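Local coordinates for protein UDP-galactopyranose mutase (Deinococcus radiodurans, PDB 3HE3) that probably interconverts UDP-galactopyranose and UDP-galactofuranose as an FAD-dependent mutase, and holds UDP in its substrate pocket, at residues E[113-118]-E[172-177]; E[157-162]-E[194-199]; E[177-182]-E[302-307]. One frame throughout, in Å; residues are numbered along the deposited sequence.

Contact 1 of 3, residues E[113-118]-E[172-177]. With UDP (uridine-5'-diphosphate), chain S.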
loop_
_atom_site.group_PDB
_atom_site.type_symbol
_atom_site.label_atom_id
_atom_site.label_comp_id
_atom_site.label_asym_id
_atom_site.label_seq_id
_atom_site.Cartn_x
_atom_site.Cartn_y
_atom_site.Cartn_z
ATOM N N ALA E 113 32.703 6.993 0.325
ATOM C CA ALA E 113 33.278 5.927 -0.484
ATOM C C ALA E 113 34.360 5.206 0.306
ATOM O O ALA E 113 35.267 5.837 0.859
ATOM C CB ALA E 113 33.852 6.486 -1.770
ATOM N N SER E 114 34.252 3.883 0.364
ATOM C CA SER E 114 35.243 3.069 1.053
ATOM C C SER E 114 36.478 2.909 0.173
ATOM O O SER E 114 36.474 2.164 -0.801
ATOM C CB SER E 114 34.658 1.706 1.420
ATOM O OG SER E 114 35.524 0.997 2.288
ATOM N N VAL E 115 37.535 3.631 0.520
ATOM C CA VAL E 115 38.755 3.616 -0.268
ATOM C C VAL E 115 39.960 3.558 0.660
ATOM O O VAL E 115 40.102 4.396 1.553
ATOM C CB VAL E 115 38.858 4.871 -1.161
ATOM C CG1 VAL E 115 40.206 4.933 -1.843
ATOM C CG2 VAL E 115 37.732 4.888 -2.182
ATOM N N ASP E 116 40.823 2.568 0.448
ATOM C CA ASP E 116 42.008 2.397 1.275
ATOM C C ASP E 116 41.636 2.298 2.746
ATOM O O ASP E 116 42.321 2.856 3.603
ATOM C CB ASP E 116 42.984 3.556 1.061
ATOM C CG ASP E 116 43.809 3.395 -0.200
ATOM O OD1 ASP E 116 43.591 2.401 -0.927
ATOM O OD2 ASP E 116 44.677 4.258 -0.460
ATOM N N GLY E 117 40.541 1.599 3.029
ATOM C CA GLY E 117 40.105 1.385 4.398
ATOM C C GLY E 117 39.602 2.638 5.090
ATOM O O GLY E 117 39.494 2.681 6.317
ATOM N N GLN E 118 39.303 3.667 4.306
ATOM C CA GLN E 118 38.724 4.885 4.854
ATOM C C GLN E 118 37.386 5.165 4.195
ATOM O O GLN E 118 37.091 4.651 3.116
ATOM C CB GLN E 118 39.655 6.078 4.638
ATOM C CG GLN E 118 41.056 5.892 5.179
ATOM C CD GLN E 118 42.013 6.954 4.670
ATOM O OE1 GLN E 118 43.003 6.645 4.003
ATOM N NE2 GLN E 118 41.715 8.215 4.972
ATOM N N TYR E 172 41.422 8.443 -10.506
ATOM C CA TYR E 172 40.486 7.763 -11.394
ATOM C C TYR E 172 40.417 6.279 -11.047
ATOM O O TYR E 172 39.335 5.701 -10.940
ATOM C CB TYR E 172 40.923 7.956 -12.849
ATOM C CG TYR E 172 40.309 6.997 -13.851
ATOM C CD1 TYR E 172 38.967 7.082 -14.197
ATOM C CD2 TYR E 172 41.083 6.022 -14.470
ATOM C CE1 TYR E 172 38.408 6.212 -15.121
ATOM C CE2 TYR E 172 40.536 5.150 -15.393
ATOM C CZ TYR E 172 39.197 5.249 -15.715
ATOM O OH TYR E 172 38.652 4.377 -16.635
ATOM N N ASN E 173 41.582 5.670 -10.858
ATOM C CA ASN E 173 41.651 4.259 -10.508
ATOM C C ASN E 173 40.997 3.958 -9.160
ATOM O O ASN E 173 40.345 2.925 -8.985
ATOM C CB ASN E 173 43.106 3.786 -10.511
ATOM C CG ASN E 173 43.723 3.810 -11.900
ATOM O OD1 ASN E 173 43.030 3.626 -12.904
ATOM N ND2 ASN E 173 45.032 4.035 -11.962
ATOM N N LYS E 174 41.161 4.870 -8.212
ATOM C CA LYS E 174 40.670 4.644 -6.860
ATOM C C LYS E 174 39.161 4.818 -6.722
ATOM O O LYS E 174 38.521 4.082 -5.976
ATOM C CB LYS E 174 41.405 5.545 -5.865
ATOM C CG LYS E 174 42.890 5.232 -5.754
ATOM C CD LYS E 174 43.476 5.757 -4.457
ATOM C CE LYS E 174 44.773 5.039 -4.108
ATOM N NZ LYS E 174 45.914 5.508 -4.937
ATOM N N PHE E 175 38.590 5.779 -7.440
ATOM C CA PHE E 175 37.185 6.121 -7.232
ATOM C C PHE E 175 36.258 5.720 -8.379
ATOM O O PHE E 175 35.093 5.404 -8.150
ATOM C CB PHE E 175 37.033 7.620 -6.931
ATOM C CG PHE E 175 37.596 8.036 -5.599
ATOM C CD1 PHE E 175 38.946 8.317 -5.455
ATOM C CD2 PHE E 175 36.774 8.147 -4.494
ATOM C CE1 PHE E 175 39.466 8.698 -4.231
ATOM C CE2 PHE E 175 37.286 8.528 -3.269
ATOM C CZ PHE E 175 38.635 8.806 -3.137
ATOM N N PHE E 176 36.767 5.728 -9.608
ATOM C CA PHE E 176 35.886 5.619 -10.769
ATOM C C PHE E 176 36.010 4.336 -11.585
ATOM O O PHE E 176 34.999 3.757 -11.981
ATOM C CB PHE E 176 36.037 6.844 -11.675
ATOM C CG PHE E 176 35.360 8.068 -11.139
ATOM C CD1 PHE E 176 34.009 8.278 -11.364
ATOM C CD2 PHE E 176 36.066 9.000 -10.398
ATOM C CE1 PHE E 176 33.373 9.398 -10.864
ATOM C CE2 PHE E 176 35.436 10.125 -9.896
ATOM C CZ PHE E 176 34.087 10.324 -10.129
ATOM N N ARG E 177 37.234 3.893 -11.848
ATOM C CA ARG E 177 37.421 2.754 -12.742
ATOM C C ARG E 177 36.774 1.467 -12.235
ATOM O O ARG E 177 36.052 0.794 -12.973
ATOM C CB ARG E 177 38.901 2.507 -13.017
ATOM C CG ARG E 177 39.126 1.475 -14.101
ATOM C CD ARG E 177 40.591 1.240 -14.351
ATOM N NE ARG E 177 41.290 0.846 -13.134
ATOM C CZ ARG E 177 42.358 0.057 -13.114
ATOM N NH1 ARG E 177 42.841 -0.428 -14.250
ATOM N NH2 ARG E 177 42.938 -0.253 -11.960
HETATM N N1 UDP S . 30.735 6.570 -10.174
HETATM C C2 UDP S . 31.961 6.053 -9.799
HETATM N N3 UDP S . 32.336 6.044 -8.471
HETATM C C4 UDP S . 31.488 6.552 -7.508
HETATM C C5 UDP S . 30.255 7.073 -7.890
HETATM C C6 UDP S . 29.928 7.156 -9.240
HETATM O O2 UDP S . 32.725 5.596 -10.648
HETATM O O4 UDP S . 31.827 6.541 -6.321
HETATM C "C1'" UDP S . 30.355 6.568 -11.598
HETATM C "C2'" UDP S . 29.693 5.244 -11.928
HETATM O "O2'" UDP S . 30.099 4.815 -13.207
HETATM C "C3'" UDP S . 28.216 5.575 -11.930
HETATM C "C4'" UDP S . 28.200 7.031 -12.353
HETATM O "O4'" UDP S . 29.401 7.584 -11.852
HETATM O "O3'" UDP S . 27.516 4.760 -12.837
HETATM C "C5'" UDP S . 26.987 7.789 -11.827
HETATM O "O5'" UDP S . 26.790 7.524 -10.458
HETATM P PA UDP S . 25.373 7.887 -9.790
HETATM O O1A UDP S . 25.071 9.320 -10.022
HETATM O O2A UDP S . 25.360 7.574 -8.341
HETATM O O3A UDP S . 24.319 7.002 -10.625
HETATM P PB UDP S . 23.197 6.083 -9.928
HETATM O O1B UDP S . 23.723 4.716 -9.737
HETATM O O2B UDP S . 21.990 6.054 -10.786
HETATM O O3B UDP S . 22.849 6.654 -8.611
#

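Contact 2 of 3, residues E[157-162]-E[194-199]. With UDP (uridine-5'-diphosphate), chain S.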
loop_
_atom_site.group_PDB
_atom_site.type_symbol
_atom_site.label_atom_id
_atom_site.label_comp_id
_atom_site.label_asym_id
_atom_site.label_seq_id
_atom_site.Cartn_x
_atom_site.Cartn_y
_atom_site.Cartn_z
ATOM N N ARG E 157 35.629 12.375 -24.881
ATOM C CA ARG E 157 34.508 11.579 -25.348
ATOM C C ARG E 157 34.004 10.510 -24.385
ATOM O O ARG E 157 32.866 10.128 -24.436
ATOM C CB ARG E 157 34.879 10.901 -26.650
ATOM C CG ARG E 157 35.578 11.778 -27.631
ATOM C CD ARG E 157 35.005 11.565 -28.991
ATOM N NE ARG E 157 35.598 12.433 -29.994
ATOM C CZ ARG E 157 35.261 12.406 -31.277
ATOM N NH1 ARG E 157 34.347 11.553 -31.710
ATOM N NH2 ARG E 157 35.833 13.226 -32.129
ATOM N N THR E 158 34.863 9.996 -23.534
ATOM C CA THR E 158 34.524 8.830 -22.773
ATOM C C THR E 158 34.480 9.120 -21.322
ATOM O O THR E 158 35.052 10.076 -20.864
ATOM C CB THR E 158 35.550 7.780 -22.971
ATOM O OG1 THR E 158 36.835 8.368 -22.881
ATOM C CG2 THR E 158 35.399 7.197 -24.308
ATOM N N SER E 159 33.806 8.267 -20.585
ATOM C CA SER E 159 33.722 8.453 -19.143
ATOM C C SER E 159 35.105 8.416 -18.507
ATOM O O SER E 159 35.322 8.999 -17.448
ATOM C CB SER E 159 32.802 7.414 -18.504
ATOM O OG SER E 159 31.493 7.930 -18.341
ATOM N N GLU E 160 36.042 7.730 -19.156
ATOM C CA GLU E 160 37.430 7.755 -18.713
ATOM C C GLU E 160 38.007 9.158 -18.876
ATOM O O GLU E 160 38.679 9.672 -17.981
ATOM C CB GLU E 160 38.277 6.753 -19.498
ATOM C CG GLU E 160 39.759 6.799 -19.144
ATOM C CD GLU E 160 40.629 6.042 -20.136
ATOM O OE1 GLU E 160 41.848 5.916 -19.883
ATOM O OE2 GLU E 160 40.099 5.575 -21.170
ATOM N N ASP E 161 37.731 9.768 -20.025
ATOM C CA ASP E 161 38.240 11.097 -20.355
ATOM C C ASP E 161 37.819 12.171 -19.356
ATOM O O ASP E 161 38.662 12.904 -18.841
ATOM C CB ASP E 161 37.787 11.511 -21.757
ATOM C CG ASP E 161 38.384 10.642 -22.846
ATOM O OD1 ASP E 161 39.298 9.844 -22.545
ATOM O OD2 ASP E 161 37.936 10.759 -24.006
ATOM N N VAL E 162 36.516 12.271 -19.099
ATOM C CA VAL E 162 35.994 13.289 -18.190
ATOM C C VAL E 162 36.697 13.267 -16.846
ATOM O O VAL E 162 36.996 14.315 -16.285
ATOM C CB VAL E 162 34.479 13.147 -17.942
ATOM C CG1 VAL E 162 33.704 14.122 -18.802
ATOM C CG2 VAL E 162 34.027 11.729 -18.191
ATOM N N SER E 194 29.101 11.186 -20.634
ATOM C CA SER E 194 27.972 11.650 -19.837
ATOM C C SER E 194 27.849 10.881 -18.521
ATOM O O SER E 194 27.453 11.441 -17.498
ATOM C CB SER E 194 26.662 11.561 -20.630
ATOM O OG SER E 194 26.157 10.237 -20.668
ATOM N N VAL E 195 28.203 9.601 -18.549
ATOM C CA VAL E 195 27.993 8.730 -17.398
ATOM C C VAL E 195 28.695 9.211 -16.120
ATOM O O VAL E 195 28.031 9.548 -15.140
ATOM C CB VAL E 195 28.354 7.263 -17.719
ATOM C CG1 VAL E 195 28.325 6.410 -16.463
ATOM C CG2 VAL E 195 27.395 6.705 -18.768
ATOM N N THR E 196 30.025 9.256 -16.127
ATOM C CA THR E 196 30.766 9.664 -14.935
ATOM C C THR E 196 30.766 11.176 -14.727
ATOM O O THR E 196 31.104 11.664 -13.646
ATOM C CB THR E 196 32.224 9.177 -14.969
ATOM O OG1 THR E 196 32.923 9.835 -16.030
ATOM C CG2 THR E 196 32.275 7.675 -15.184
ATOM N N ALA E 197 30.391 11.920 -15.760
ATOM C CA ALA E 197 30.281 13.366 -15.634
ATOM C C ALA E 197 29.176 13.723 -14.644
ATOM O O ALA E 197 29.072 14.866 -14.203
ATOM C CB ALA E 197 30.018 14.000 -16.983
ATOM N N ARG E 198 28.351 12.738 -14.301
ATOM C CA ARG E 198 27.307 12.936 -13.301
ATOM C C ARG E 198 27.899 13.276 -11.939
ATOM O O ARG E 198 27.333 14.070 -11.193
ATOM C CB ARG E 198 26.422 11.697 -13.185
ATOM C CG ARG E 198 25.394 11.566 -14.290
ATOM C CD ARG E 198 24.849 10.155 -14.343
ATOM N NE ARG E 198 24.116 9.805 -13.131
ATOM C CZ ARG E 198 22.822 10.047 -12.951
ATOM N NH1 ARG E 198 22.122 10.647 -13.903
ATOM N NH2 ARG E 198 22.231 9.692 -11.819
ATOM N N VAL E 199 29.037 12.667 -11.618
ATOM C CA VAL E 199 29.702 12.904 -10.339
ATOM C C VAL E 199 30.914 13.813 -10.511
ATOM O O VAL E 199 32.049 13.344 -10.557
ATOM C CB VAL E 199 30.160 11.586 -9.690
ATOM C CG1 VAL E 199 30.797 11.856 -8.329
ATOM C CG2 VAL E 199 28.990 10.621 -9.566
HETATM N N1 UDP S . 30.735 6.570 -10.174
HETATM C C2 UDP S . 31.961 6.053 -9.799
HETATM N N3 UDP S . 32.336 6.044 -8.471
HETATM C C4 UDP S . 31.488 6.552 -7.508
HETATM C C5 UDP S . 30.255 7.073 -7.890
HETATM C C6 UDP S . 29.928 7.156 -9.240
HETATM O O2 UDP S . 32.725 5.596 -10.648
HETATM O O4 UDP S . 31.827 6.541 -6.321
HETATM C "C1'" UDP S . 30.355 6.568 -11.598
HETATM C "C2'" UDP S . 29.693 5.244 -11.928
HETATM O "O2'" UDP S . 30.099 4.815 -13.207
HETATM C "C3'" UDP S . 28.216 5.575 -11.930
HETATM C "C4'" UDP S . 28.200 7.031 -12.353
HETATM O "O4'" UDP S . 29.401 7.584 -11.852
HETATM O "O3'" UDP S . 27.516 4.760 -12.837
HETATM C "C5'" UDP S . 26.987 7.789 -11.827
HETATM O "O5'" UDP S . 26.790 7.524 -10.458
HETATM P PA UDP S . 25.373 7.887 -9.790
HETATM O O1A UDP S . 25.071 9.320 -10.022
HETATM O O2A UDP S . 25.360 7.574 -8.341
HETATM O O3A UDP S . 24.319 7.002 -10.625
HETATM P PB UDP S . 23.197 6.083 -9.928
HETATM O O1B UDP S . 23.723 4.716 -9.737
HETATM O O2B UDP S . 21.990 6.054 -10.786
HETATM O O3B UDP S . 22.849 6.654 -8.611
#

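Contact 3 of 3, residues E[177-182]-E[302-307]. With UDP (uridine-5'-diphosphate), chain S.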
loop_
_atom_site.group_PDB
_atom_site.type_symbol
_atom_site.label_atom_id
_atom_site.label_comp_id
_atom_site.label_asym_id
_atom_site.label_seq_id
_atom_site.Cartn_x
_atom_site.Cartn_y
_atom_site.Cartn_z
ATOM N N ARG E 177 37.234 3.893 -11.848
ATOM C CA ARG E 177 37.421 2.754 -12.742
ATOM C C ARG E 177 36.774 1.467 -12.235
ATOM O O ARG E 177 36.052 0.794 -12.973
ATOM C CB ARG E 177 38.901 2.507 -13.017
ATOM C CG ARG E 177 39.126 1.475 -14.101
ATOM C CD ARG E 177 40.591 1.240 -14.351
ATOM N NE ARG E 177 41.290 0.846 -13.134
ATOM C CZ ARG E 177 42.358 0.057 -13.114
ATOM N NH1 ARG E 177 42.841 -0.428 -14.250
ATOM N NH2 ARG E 177 42.938 -0.253 -11.960
ATOM N N GLY E 178 37.038 1.128 -10.978
ATOM C CA GLY E 178 36.527 -0.099 -10.399
ATOM C C GLY E 178 35.020 -0.091 -10.241
ATOM O O GLY E 178 34.338 -1.043 -10.624
ATOM N N TYR E 179 34.499 0.989 -9.667
ATOM C CA TYR E 179 33.063 1.135 -9.480
ATOM C C TYR E 179 32.351 0.977 -10.817
ATOM O O TYR E 179 31.404 0.198 -10.943
ATOM C CB TYR E 179 32.747 2.501 -8.867
ATOM C CG TYR E 179 31.306 2.673 -8.446
ATOM C CD1 TYR E 179 30.941 2.609 -7.109
ATOM C CD2 TYR E 179 30.308 2.901 -9.387
ATOM C CE1 TYR E 179 29.623 2.764 -6.720
ATOM C CE2 TYR E 179 28.986 3.059 -9.005
ATOM C CZ TYR E 179 28.649 2.989 -7.671
ATOM O OH TYR E 179 27.339 3.148 -7.287
ATOM N N THR E 180 32.830 1.715 -11.816
ATOM C CA THR E 180 32.220 1.719 -13.140
ATOM C C THR E 180 32.195 0.331 -13.775
ATOM O O THR E 180 31.165 -0.099 -14.304
ATOM C CB THR E 180 32.940 2.690 -14.087
ATOM O OG1 THR E 180 33.009 3.985 -13.479
ATOM C CG2 THR E 180 32.193 2.790 -15.405
ATOM N N ARG E 181 33.331 -0.362 -13.725
ATOM C CA ARG E 181 33.425 -1.708 -14.279
ATOM C C ARG E 181 32.468 -2.655 -13.573
ATOM O O ARG E 181 31.883 -3.535 -14.196
ATOM C CB ARG E 181 34.850 -2.248 -14.171
ATOM C CG ARG E 181 35.833 -1.640 -15.157
ATOM C CD ARG E 181 37.200 -2.287 -15.015
ATOM N NE ARG E 181 38.199 -1.644 -15.859
ATOM C CZ ARG E 181 39.501 -1.900 -15.804
ATOM N NH1 ARG E 181 39.966 -2.792 -14.940
ATOM N NH2 ARG E 181 40.340 -1.264 -16.610
ATOM N N LYS E 182 32.318 -2.471 -12.264
ATOM C CA LYS E 182 31.421 -3.306 -11.480
ATOM C C LYS E 182 29.962 -2.958 -11.775
ATOM O O LYS E 182 29.116 -3.843 -11.902
ATOM C CB LYS E 182 31.727 -3.173 -9.982
ATOM C CG LYS E 182 30.864 -4.061 -9.101
ATOM C CD LYS E 182 31.482 -4.277 -7.729
ATOM C CE LYS E 182 31.759 -2.961 -7.016
ATOM N NZ LYS E 182 32.298 -3.181 -5.646
ATOM N N ALA E 302 31.057 -7.467 -4.083
ATOM C CA ALA E 302 30.261 -7.674 -5.288
ATOM C C ALA E 302 29.228 -6.571 -5.451
ATOM O O ALA E 302 28.839 -6.227 -6.567
ATOM C CB ALA E 302 29.575 -9.035 -5.248
ATOM N N TYR E 303 28.781 -6.018 -4.330
ATOM C CA TYR E 303 27.815 -4.931 -4.371
ATOM C C TYR E 303 28.523 -3.602 -4.633
ATOM O O TYR E 303 29.726 -3.474 -4.402
ATOM C CB TYR E 303 26.989 -4.882 -3.082
ATOM C CG TYR E 303 27.793 -5.032 -1.804
ATOM C CD1 TYR E 303 28.475 -3.951 -1.262
ATOM C CD2 TYR E 303 27.852 -6.248 -1.133
ATOM C CE1 TYR E 303 29.200 -4.076 -0.095
ATOM C CE2 TYR E 303 28.579 -6.381 0.039
ATOM C CZ TYR E 303 29.249 -5.292 0.552
ATOM O OH TYR E 303 29.976 -5.415 1.716
ATOM N N THR E 304 27.778 -2.626 -5.140
ATOM C CA THR E 304 28.341 -1.317 -5.439
ATOM C C THR E 304 28.245 -0.412 -4.226
ATOM O O THR E 304 29.082 0.467 -4.034
ATOM C CB THR E 304 27.609 -0.642 -6.607
ATOM O OG1 THR E 304 26.194 -0.778 -6.426
ATOM C CG2 THR E 304 28.006 -1.282 -7.925
ATOM N N ARG E 305 27.227 -0.641 -3.402
ATOM C CA ARG E 305 26.939 0.257 -2.294
ATOM C C ARG E 305 25.889 -0.293 -1.338
ATOM O O ARG E 305 25.105 -1.173 -1.695
ATOM C CB ARG E 305 26.451 1.589 -2.846
ATOM C CG ARG E 305 25.302 1.431 -3.819
ATOM C CD ARG E 305 24.978 2.738 -4.499
ATOM N NE ARG E 305 23.764 2.639 -5.299
ATOM C CZ ARG E 305 23.301 3.617 -6.069
ATOM N NH1 ARG E 305 23.954 4.770 -6.143
ATOM N NH2 ARG E 305 22.186 3.442 -6.766
ATOM N N VAL E 306 25.890 0.245 -0.121
ATOM C CA VAL E 306 24.882 -0.055 0.885
ATOM C C VAL E 306 24.170 1.237 1.235
ATOM O O VAL E 306 24.805 2.280 1.383
ATOM C CB VAL E 306 25.509 -0.557 2.196
ATOM C CG1 VAL E 306 24.553 -1.505 2.912
ATOM C CG2 VAL E 306 26.854 -1.200 1.941
ATOM N N SER E 307 22.853 1.166 1.384
ATOM C CA SER E 307 22.077 2.330 1.780
ATOM C C SER E 307 21.290 2.040 3.049
ATOM O O SER E 307 20.816 0.919 3.249
ATOM C CB SER E 307 21.131 2.751 0.655
ATOM O OG SER E 307 21.851 3.265 -0.450
HETATM N N1 UDP S . 30.735 6.570 -10.174
HETATM C C2 UDP S . 31.961 6.053 -9.799
HETATM N N3 UDP S . 32.336 6.044 -8.471
HETATM C C4 UDP S . 31.488 6.552 -7.508
HETATM C C5 UDP S . 30.255 7.073 -7.890
HETATM C C6 UDP S . 29.928 7.156 -9.240
HETATM O O2 UDP S . 32.725 5.596 -10.648
HETATM O O4 UDP S . 31.827 6.541 -6.321
HETATM C "C1'" UDP S . 30.355 6.568 -11.598
HETATM C "C2'" UDP S . 29.693 5.244 -11.928
HETATM O "O2'" UDP S . 30.099 4.815 -13.207
HETATM C "C3'" UDP S . 28.216 5.575 -11.930
HETATM C "C4'" UDP S . 28.200 7.031 -12.353
HETATM O "O4'" UDP S . 29.401 7.584 -11.852
HETATM O "O3'" UDP S . 27.516 4.760 -12.837
HETATM C "C5'" UDP S . 26.987 7.789 -11.827
HETATM O "O5'" UDP S . 26.790 7.524 -10.458
HETATM P PA UDP S . 25.373 7.887 -9.790
HETATM O O1A UDP S . 25.071 9.320 -10.022
HETATM O O2A UDP S . 25.360 7.574 -8.341
HETATM O O3A UDP S . 24.319 7.002 -10.625
HETATM P PB UDP S . 23.197 6.083 -9.928
HETATM O O1B UDP S . 23.723 4.716 -9.737
HETATM O O2B UDP S . 21.990 6.054 -10.786
HETATM O O3B UDP S . 22.849 6.654 -8.611
#

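Contact 1 of 3, residues E[113-118]-E[172-177]
The ring of Phe175 receives Val115 over one face: the methyl CG2 stands 4.2 Å from the ring centroid and 24° off the ring normal, a CH-pi contact displaced toward the rim at CE2. Ala113 CB reaches the same CE2 obliquely at 4.3 Å, adding a second apolar touch. This is a strand-on-helix contact at the uridine end of the UDP pocket, where the first strand of a beta hairpin meets helix 169-184. The short segment axes are 9.3 Å apart at closest approach and inclined at 144°. A type I' turn from Val115 to Gln118 reverses the chain into strand 118-122, whose Ile122 also packs on Phe175, as do Thr128 and Leu132 of helix 126-133. Val115 presents two branches. CG1 lies anti to the backbone N and meets Lys174 CB, while CG2, beside that N, lies over the ring face. At the hairpin tip, Asp116 OD2 touches the aliphatic CE of Lys174, but the ammonium NZ lies 4.8 Å from that oxygen and is paired in a salt bridge with Asp170; the attraction to Asp116 is therefore at most longer-ranged. The helix widens into a pi-type turn at 173-177, where Tyr172 O accepts from both Phe176 N and Arg177 N, which arrive from opposite faces of its carbonyl plane. UDP O2 approaches the Phe176 ring obliquely, 3.1 Å from CD1. The backbone also binds the base: UDP N3 donates to Phe175 O over 2.8 Å, with an N-H...O angle of 160°.

Contact 2 of 3, residues E[157-162]-E[194-199]
Ser159 and Thr196 are joined by a reciprocal pair of hydrogen bonds, each linking a side-chain hydroxyl to the partner's backbone. Thr196 N donates to Ser159 OG at 3.0 Å with an angle of 161°, and Thr196 OG1 donates to Ser159 O at 2.9 Å, lying in the carbonyl plane on a lone pair with a C=O...O angle of 114°. The second bond depends on chi1 of Thr196 (66°), which sets OG1 between its own backbone N and carbonyl carbon and turns CG2 to the serine side, 3.3 Å from Ser159 OG. Apolar groups close around the pair: Val195 CB packs against Ser159 OG, and Val162 CG2 lies 3.1 Å from Thr196 OG1. Separately, Val162 CG1 meets Ala197 CB. Here the first turn of helix 159-167 is fastened to the loop that follows helix 169-184 and supplies part of the UDP site. At the start of helix 159-167, Thr158 and Asp161 fit a capping box: Thr158 N donates to Asp161 OD2 from above the carboxylate plane, while the return bond from Asp161 N to Thr158 OG1 is weak and the place of that hydroxyl less certain. Arg157 N adds a bond to the anti lone pair of Asp161 OD2. Ser159 OG has a further partner in Asp192 O, and backbone bonds pair Arg157 with Ala193 and Ser159 with Leu191. Farther along the loop, Arg198, bent at chi3, brings its guanidinium edge to the alpha-phosphate: NE donates to UDP O1A at 3.3 Å, and NH2 adds a weak bond to the same oxygen. Val199 CG2 packs on UDP C6 at 3.6 Å.

Contact 3 of 3, residues E[177-182]-E[302-307]
With CG anti to the backbone N (chi1 -172°), the Tyr179 side chain extends from helix 169-184 across to Thr304 and Arg305, its ring lying between UDP and Thr304. Thr304 carries CG2 beside its own backbone N and over one face of that ring; the opposite face is covered by the uracil, whose C4 is 3.9 Å above the ring plane and displaced toward the rim. This is a helix-to-sheet contact lining the UDP pocket, made by helix 169-184 with the loop that leads into strand 305-308 of the mixed sheet. The ring also runs beneath the ribose, its CD2 3.5 Å from UDP C2', while its rim at CE1 meets Thr304 O and its hydroxyl OH reaches Arg305 CD at 3.7 Å. Replacing Tyr179 by an alanine is likely to leave the uracil and ribose without the ring beneath them and to open a gap toward Thr304. One residue on, Thr180 OG1 accepts from UDP O2' at 3.0 Å and is itself tied to Phe176 O. Arg305 brings its guanidinium to the far end of the ligand: NH1 donates to the beta-phosphate oxygen O3B of UDP at an angle of 161°, near the guanidinium plane. NE of this arginine is held by a salt bridge to Glu325. About one turn after Tyr179, Lys182 slides past Thr304 in the opposite direction and lays CD against Ala302 O. Its ammonium also bonds to Tyr297 O and Tyr301 O, and NZ completes the set by donating to Tyr303 O at 2.9 Å, tilted 34° from the carbonyl plane.

Helix 169-184 supplies the common wall: contacts 1 and 3 use successive turns of it and have centres about 10 Å apart, each joining the helix to the same mixed sheet. Contact 2 lies about 17 Å from contact 1 and 16 Å from contact 3, centre to centre, and brings in the preceding helix 159-167 and a later loop. It touches contact 1 where Phe176 CZ meets Val199 O at 3.7 Å, and contact 3 where Thr196 CG2 approaches Thr180 OG1 at 4.1 Å. All three reach UDP: contact 1 at the base, contact 2 at the alpha-phosphate, and contact 3 from base to beta-phosphate, where the Arg305 side chain comes within about 4 Å of FAD.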